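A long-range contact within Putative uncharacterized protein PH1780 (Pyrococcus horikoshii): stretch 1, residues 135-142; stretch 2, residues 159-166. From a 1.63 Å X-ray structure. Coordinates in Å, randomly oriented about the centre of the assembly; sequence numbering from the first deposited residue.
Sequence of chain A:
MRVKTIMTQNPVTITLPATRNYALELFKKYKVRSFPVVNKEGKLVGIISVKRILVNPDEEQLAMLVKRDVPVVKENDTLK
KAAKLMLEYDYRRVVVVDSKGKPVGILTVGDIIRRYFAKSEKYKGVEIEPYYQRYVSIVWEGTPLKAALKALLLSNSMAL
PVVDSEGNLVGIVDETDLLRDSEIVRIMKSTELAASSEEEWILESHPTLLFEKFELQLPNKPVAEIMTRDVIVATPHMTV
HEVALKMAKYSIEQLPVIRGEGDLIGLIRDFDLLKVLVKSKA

Stretch 1, residues 135-142: YVSIVWEG
Stretch 2 159-166: ALPVVDSE

Short parallel β-bridges illustrate a general principle: a few backbone hydrogen bonds fix the register, while side chains pack around them and water bridges the ends. In PH1780, strand 139-140 runs parallel to a strand ending at Val 163: Val 139 (phi/psi −148/140) pairs with Val 162 and Trp 140 (−73/139) with Val 163, at CA–CA distances of 5.0 and 4.9 Å, although the segments' end-to-end directions are 56° apart.

Along the second stretch, one water donates to Ala 159 O (2.7 Å) and to Ser 137 O (2.8 Å), joining two acceptors that could not bond each other. Leu 160 (−112/118, chi1 m, chi2 t) points toward the first stretch, its CD1 4.1 Å from CG1 of Val 139 (chi1 p). Pro 161 (−67/145, C-gamma exo) has no N-H to offer Ser 137 O, which lies 3.2 Å from Pro 161 CD; Pro 161 O accepts from Val 139 N at 3.1 Å. Pro 161 CG lies 4.0 Å from Val 136 CG2, and Pro 161 CB 4.2 Å from Ile 138 CG2.

Val 162 (−110/138, chi1 t) shares a sheet face with Val 139, Val 162 CG2 lying 3.9 Å from Val 139 CG1. Val 163 (−123/160, chi1 m) bonds residues either side of Trp 140, as a parallel bridge requires: its N donates to Val 139 O (3.0 Å), its O accepts from Glu 141 N (2.9 Å; Glu 141 −57/−22). On the face it shares with Trp 140, Val 163 CG1 lies 4.1 Å from Ile 138 CD1 (chi1 p, chi2 t).

Trp 140 (chi1 t, chi2 48°) sets its ring edge near Val 163 O, 3.1 Å from Trp 140 CD1. Past the strand, Asp 164 (−85/−175, chi1 p) uses OD1 to accept from Glu 166 N (2.9 Å). Trp 140 NE1 and Ser 165 N, 3.2 Å apart, are both donors; a second water accepts from each at 2.8 Å and donates to Glu 141 OE2 at 2.7 Å.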

# COMPACT_ATOMS: atom_id res chain seq x y z
N TYR A 135 -0.82 -10.31 12.86
CA TYR A 135 -2.21 -10.61 12.58
C TYR A 135 -2.44 -10.44 11.09
O TYR A 135 -2.19 -9.36 10.54
CB TYR A 135 -3.11 -9.66 13.38
CG TYR A 135 -2.79 -9.68 14.86
CD1 TYR A 135 -2.89 -10.86 15.60
CD2 TYR A 135 -2.39 -8.52 15.52
CE1 TYR A 135 -2.60 -10.89 16.96
CE2 TYR A 135 -2.10 -8.53 16.89
CZ TYR A 135 -2.21 -9.72 17.60
OH TYR A 135 -1.94 -9.75 18.95
N VAL A 136 -2.91 -11.50 10.45
CA VAL A 136 -3.13 -11.46 9.01
C VAL A 136 -4.40 -12.18 8.57
O VAL A 136 -4.69 -13.28 9.03
CB VAL A 136 -1.93 -12.10 8.29
CG1 VAL A 136 -1.71 -13.51 8.80
CG2 VAL A 136 -2.16 -12.11 6.79
N SER A 137 -5.15 -11.53 7.68
CA SER A 137 -6.37 -12.12 7.13
C SER A 137 -5.95 -13.06 6.01
O SER A 137 -5.19 -12.66 5.13
CB SER A 137 -7.28 -11.03 6.56
OG SER A 137 -7.76 -10.19 7.60
N ILE A 138 -6.44 -14.29 6.04
CA ILE A 138 -6.08 -15.27 5.02
C ILE A 138 -7.33 -15.94 4.49
O ILE A 138 -8.42 -15.70 4.98
CB ILE A 138 -5.14 -16.35 5.59
CG1 ILE A 138 -5.87 -17.20 6.64
CG2 ILE A 138 -3.92 -15.69 6.22
CD1 ILE A 138 -5.02 -18.35 7.21
N VAL A 139 -7.18 -16.78 3.47
CA VAL A 139 -8.36 -17.46 2.94
C VAL A 139 -7.97 -18.83 2.42
O VAL A 139 -6.91 -18.98 1.82
CB VAL A 139 -9.02 -16.63 1.80
CG1 VAL A 139 -8.10 -16.55 0.59
CG2 VAL A 139 -10.35 -17.24 1.43
N TRP A 140 -8.82 -19.82 2.67
CA TRP A 140 -8.56 -21.17 2.18
C TRP A 140 -8.80 -21.18 0.66
O TRP A 140 -9.75 -20.57 0.18
CB TRP A 140 -9.49 -22.17 2.87
CG TRP A 140 -9.39 -23.56 2.31
CD1 TRP A 140 -8.25 -24.27 2.06
CD2 TRP A 140 -10.48 -24.41 1.94
NE1 TRP A 140 -8.56 -25.51 1.56
CE2 TRP A 140 -9.93 -25.62 1.48
CE3 TRP A 140 -11.87 -24.26 1.96
CZ2 TRP A 140 -10.72 -26.68 1.03
CZ3 TRP A 140 -12.65 -25.31 1.52
CH2 TRP A 140 -12.08 -26.51 1.06
N GLU A 141 -7.94 -21.87 -0.07
CA GLU A 141 -8.05 -21.91 -1.53
C GLU A 141 -9.39 -22.42 -2.04
O GLU A 141 -9.77 -22.14 -3.18
CB GLU A 141 -6.90 -22.75 -2.12
CG GLU A 141 -6.99 -24.24 -1.82
CD GLU A 141 -5.74 -24.98 -2.25
OE1 GLU A 141 -5.17 -24.63 -3.31
OE2 GLU A 141 -5.34 -25.93 -1.55
N GLY A 142 -10.11 -23.17 -1.21
CA GLY A 142 -11.40 -23.69 -1.64
C GLY A 142 -12.56 -22.74 -1.41
O GLY A 142 -13.70 -23.06 -1.74
N ALA A 159 -3.90 -7.66 -0.14
CA ALA A 159 -3.95 -9.05 -0.58
C ALA A 159 -4.20 -10.05 0.53
O ALA A 159 -3.90 -9.79 1.70
CB ALA A 159 -2.65 -9.41 -1.29
N LEU A 160 -4.75 -11.19 0.15
CA LEU A 160 -5.03 -12.27 1.08
C LEU A 160 -4.12 -13.47 0.79
O LEU A 160 -4.16 -14.02 -0.30
CB LEU A 160 -6.47 -12.77 0.94
CG LEU A 160 -7.65 -11.88 1.30
CD1 LEU A 160 -8.95 -12.53 0.84
CD2 LEU A 160 -7.66 -11.68 2.81
N PRO A 161 -3.28 -13.85 1.76
CA PRO A 161 -2.43 -15.02 1.50
C PRO A 161 -3.43 -16.18 1.44
O PRO A 161 -4.43 -16.17 2.16
CB PRO A 161 -1.56 -15.11 2.76
CG PRO A 161 -1.44 -13.67 3.19
CD PRO A 161 -2.85 -13.15 2.98
N VAL A 162 -3.19 -17.16 0.58
CA VAL A 162 -4.10 -18.29 0.45
C VAL A 162 -3.45 -19.55 1.01
O VAL A 162 -2.27 -19.80 0.78
CB VAL A 162 -4.46 -18.54 -1.04
CG1 VAL A 162 -5.45 -19.68 -1.15
CG2 VAL A 162 -5.04 -17.27 -1.65
N VAL A 163 -4.22 -20.34 1.75
CA VAL A 163 -3.68 -21.55 2.35
C VAL A 163 -4.46 -22.80 1.93
O VAL A 163 -5.59 -22.70 1.45
CB VAL A 163 -3.72 -21.46 3.90
CG1 VAL A 163 -2.87 -20.28 4.36
CG2 VAL A 163 -5.15 -21.30 4.39
N ASP A 164 -3.83 -23.96 2.09
CA ASP A 164 -4.52 -25.20 1.76
C ASP A 164 -5.34 -25.64 2.96
O ASP A 164 -5.43 -24.93 3.97
CB ASP A 164 -3.53 -26.30 1.32
CG ASP A 164 -2.53 -26.68 2.39
OD1 ASP A 164 -2.74 -26.38 3.58
OD2 ASP A 164 -1.51 -27.31 2.03
N SER A 165 -5.95 -26.82 2.87
CA SER A 165 -6.80 -27.32 3.94
C SER A 165 -6.08 -27.54 5.27
O SER A 165 -6.73 -27.68 6.30
CB SER A 165 -7.47 -28.62 3.49
OG SER A 165 -6.51 -29.64 3.26
N GLU A 166 -4.75 -27.57 5.23
CA GLU A 166 -3.97 -27.78 6.45
C GLU A 166 -3.30 -26.51 6.97
O GLU A 166 -2.55 -26.55 7.95
CB GLU A 166 -2.90 -28.86 6.21
CG GLU A 166 -3.48 -30.26 6.08
CD GLU A 166 -2.40 -31.32 6.07
OE1 GLU A 166 -1.60 -31.35 5.12
OE2 GLU A 166 -2.35 -32.11 7.04
O HOH W 1 -4.73 -10.04 4.21
O HOH W 2 -6.79 -27.32 0.27